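PDB 5H2Q: phosphodiesterase from Trypanosoma brucei brucei, which belongs to the 3'5'-cyclic nucleotide phosphodiesterase family of the HD superfamily and carries a zinc and a magnesium ion in an all-helical fold. Local coordinates for residues A[192-197]-A[229-234]. Numbering follows the deposited sequence.
Sequences FRSMID and HRQMTM
S194 and Q231 are the residues closest in the backbone, with their CA atoms 6.6 Å apart, where the axes of the two short helical segments approach to 10.1 Å and cross at -44°. Q231 bridges the gap. Its CG lies anti to the backbone N (chi1 -175°), and a bend at chi2 turns the amide onto S194 and D197. S194 OG donates to Q231 OE1 at 2.8 Å, in the carbonyl plane, with a C=O...donor angle of 150°. A water donates a second bond to the same oxygen, at 2.7 Å from Q231 OE1. This water also donates to D197 OD2 and accepts from R193 NH1, at the edge of the guanidinium. It thus ties both helices together through one amide oxygen. The amide nitrogen packs against the D197 methylene, with Q231 NE2 3.6 Å from D197 CB. The two side chains cross at about a right angle. NE2 bonds to D235 one turn on, which helps fix the rotation of the amide. On the buried side, M234 bends at chi3 and rests its methyl on S194, with M234 CE 3.7 Å from S194 CB. V120 of helix 115-127 touches both side chains there. The contact is a mainly polar, partly water-mediated helix-helix contact in the all-helical phosphodiesterase fold. It joins helix 185-200 to helix 227-242, whose last residue, D242, is a zinc ligand.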
loop_
_atom_site.group_PDB
_atom_site.type_symbol
_atom_site.label_atom_id
_atom_site.label_comp_id
_atom_site.label_asym_id
_atom_site.label_seq_id
_atom_site.Cartn_x
_atom_site.Cartn_y
_atom_site.Cartn_z
ATOM N N PHE A 192 8.740 5.446 -13.902
ATOM C CA PHE A 192 8.010 6.603 -13.370
ATOM C C PHE A 192 6.547 6.567 -13.726
ATOM O O PHE A 192 5.700 6.841 -12.863
ATOM C CB PHE A 192 8.648 7.914 -13.855
ATOM C CG PHE A 192 9.872 8.249 -13.048
ATOM C CD1 PHE A 192 9.774 9.023 -11.896
ATOM C CD2 PHE A 192 11.130 7.800 -13.441
ATOM C CE1 PHE A 192 10.904 9.300 -11.121
ATOM C CE2 PHE A 192 12.270 8.100 -12.675
ATOM C CZ PHE A 192 12.149 8.859 -11.528
ATOM N N ARG A 193 6.232 6.232 -14.998
ATOM C CA ARG A 193 4.832 6.206 -15.448
ATOM C C ARG A 193 4.004 5.177 -14.676
ATOM O O ARG A 193 2.933 5.512 -14.187
ATOM C CB ARG A 193 4.719 5.980 -16.964
ATOM C CG ARG A 193 3.262 6.068 -17.483
ATOM C CD ARG A 193 3.036 5.717 -18.949
ATOM N NE ARG A 193 4.234 5.248 -19.649
ATOM C CZ ARG A 193 4.576 3.971 -19.806
ATOM N NH1 ARG A 193 3.826 3.005 -19.289
ATOM N NH2 ARG A 193 5.680 3.653 -20.464
ATOM N N SER A 194 4.514 3.926 -14.577
ATOM C CA SER A 194 3.842 2.847 -13.855
ATOM C C SER A 194 3.665 3.170 -12.384
ATOM O O SER A 194 2.585 2.910 -11.858
ATOM C CB SER A 194 4.597 1.527 -14.022
ATOM O OG SER A 194 4.434 1.075 -15.355
ATOM N N MET A 195 4.697 3.774 -11.732
ATOM C CA MET A 195 4.605 4.135 -10.303
ATOM C C MET A 195 3.459 5.139 -10.088
ATOM O O MET A 195 2.591 4.932 -9.240
ATOM C CB MET A 195 5.942 4.722 -9.804
ATOM C CG MET A 195 5.843 5.346 -8.421
ATOM S SD MET A 195 7.371 6.216 -8.026
ATOM C CE MET A 195 7.124 7.754 -8.979
ATOM N N ILE A 196 3.462 6.211 -10.880
ATOM C CA ILE A 196 2.468 7.275 -10.802
ATOM C C ILE A 196 1.066 6.719 -11.078
ATOM O O ILE A 196 0.174 6.934 -10.246
ATOM C CB ILE A 196 2.903 8.477 -11.712
ATOM C CG1 ILE A 196 4.135 9.185 -11.059
ATOM C CG2 ILE A 196 1.733 9.479 -11.934
ATOM C CD1 ILE A 196 4.969 10.074 -12.035
ATOM N N ASP A 197 0.889 5.897 -12.144
ATOM C CA ASP A 197 -0.432 5.318 -12.428
ATOM C C ASP A 197 -0.913 4.400 -11.306
ATOM O O ASP A 197 -2.077 4.480 -10.923
ATOM C CB ASP A 197 -0.464 4.619 -13.796
ATOM C CG ASP A 197 -0.489 5.564 -15.006
ATOM O OD1 ASP A 197 -0.821 6.761 -14.833
ATOM O OD2 ASP A 197 -0.216 5.098 -16.120
ATOM N N HIS A 229 -2.594 -4.097 -20.471
ATOM C CA HIS A 229 -2.843 -5.304 -19.697
ATOM C C HIS A 229 -1.934 -5.360 -18.454
ATOM O O HIS A 229 -2.443 -5.579 -17.354
ATOM C CB HIS A 229 -2.651 -6.561 -20.578
ATOM C CG HIS A 229 -3.846 -6.897 -21.422
ATOM N ND1 HIS A 229 -4.440 -5.952 -22.258
ATOM C CD2 HIS A 229 -4.526 -8.063 -21.532
ATOM C CE1 HIS A 229 -5.454 -6.575 -22.846
ATOM N NE2 HIS A 229 -5.547 -7.847 -22.446
ATOM N N ARG A 230 -0.599 -5.136 -18.623
ATOM C CA ARG A 230 0.324 -5.211 -17.476
ATOM C C ARG A 230 0.101 -4.061 -16.487
ATOM O O ARG A 230 0.123 -4.308 -15.276
ATOM C CB ARG A 230 1.788 -5.316 -17.919
ATOM C CG ARG A 230 2.057 -6.568 -18.759
ATOM C CD ARG A 230 3.533 -6.935 -18.890
ATOM N NE ARG A 230 4.361 -5.793 -19.276
ATOM C CZ ARG A 230 4.553 -5.381 -20.525
ATOM N NH1 ARG A 230 3.963 -6.006 -21.538
ATOM N NH2 ARG A 230 5.328 -4.335 -20.771
ATOM N N GLN A 231 -0.150 -2.840 -16.993
ATOM C CA GLN A 231 -0.434 -1.669 -16.137
ATOM C C GLN A 231 -1.695 -1.899 -15.310
ATOM O O GLN A 231 -1.705 -1.610 -14.121
ATOM C CB GLN A 231 -0.555 -0.353 -16.920
ATOM C CG GLN A 231 -0.720 0.882 -16.004
ATOM C CD GLN A 231 0.486 1.116 -15.102
ATOM O OE1 GLN A 231 1.617 1.270 -15.580
ATOM N NE2 GLN A 231 0.279 1.093 -13.777
ATOM N N MET A 232 -2.754 -2.435 -15.932
ATOM C CA MET A 232 -3.965 -2.743 -15.189
ATOM C C MET A 232 -3.713 -3.805 -14.124
ATOM O O MET A 232 -4.259 -3.692 -13.039
ATOM C CB MET A 232 -5.139 -3.091 -16.130
ATOM C CG MET A 232 -5.727 -1.867 -16.845
ATOM S SD MET A 232 -6.303 -0.470 -15.848
ATOM C CE MET A 232 -7.184 -1.321 -14.564
ATOM N N THR A 233 -2.848 -4.820 -14.399
ATOM C CA THR A 233 -2.482 -5.828 -13.418
ATOM C C THR A 233 -1.717 -5.124 -12.266
ATOM O O THR A 233 -1.964 -5.430 -11.101
ATOM C CB THR A 233 -1.639 -6.944 -14.064
ATOM O OG1 THR A 233 -2.394 -7.531 -15.134
ATOM C CG2 THR A 233 -1.258 -8.016 -13.081
ATOM N N MET A 234 -0.789 -4.213 -12.607
ATOM C CA MET A 234 -0.034 -3.460 -11.588
ATOM C C MET A 234 -0.998 -2.635 -10.709
ATOM O O MET A 234 -0.888 -2.677 -9.488
ATOM C CB MET A 234 0.968 -2.509 -12.257
ATOM C CG MET A 234 2.112 -3.238 -12.974
ATOM S SD MET A 234 3.333 -2.110 -13.641
ATOM C CE MET A 234 4.157 -1.589 -12.098
HETATM O O HOH W 1 1.371 3.296 -17.345
#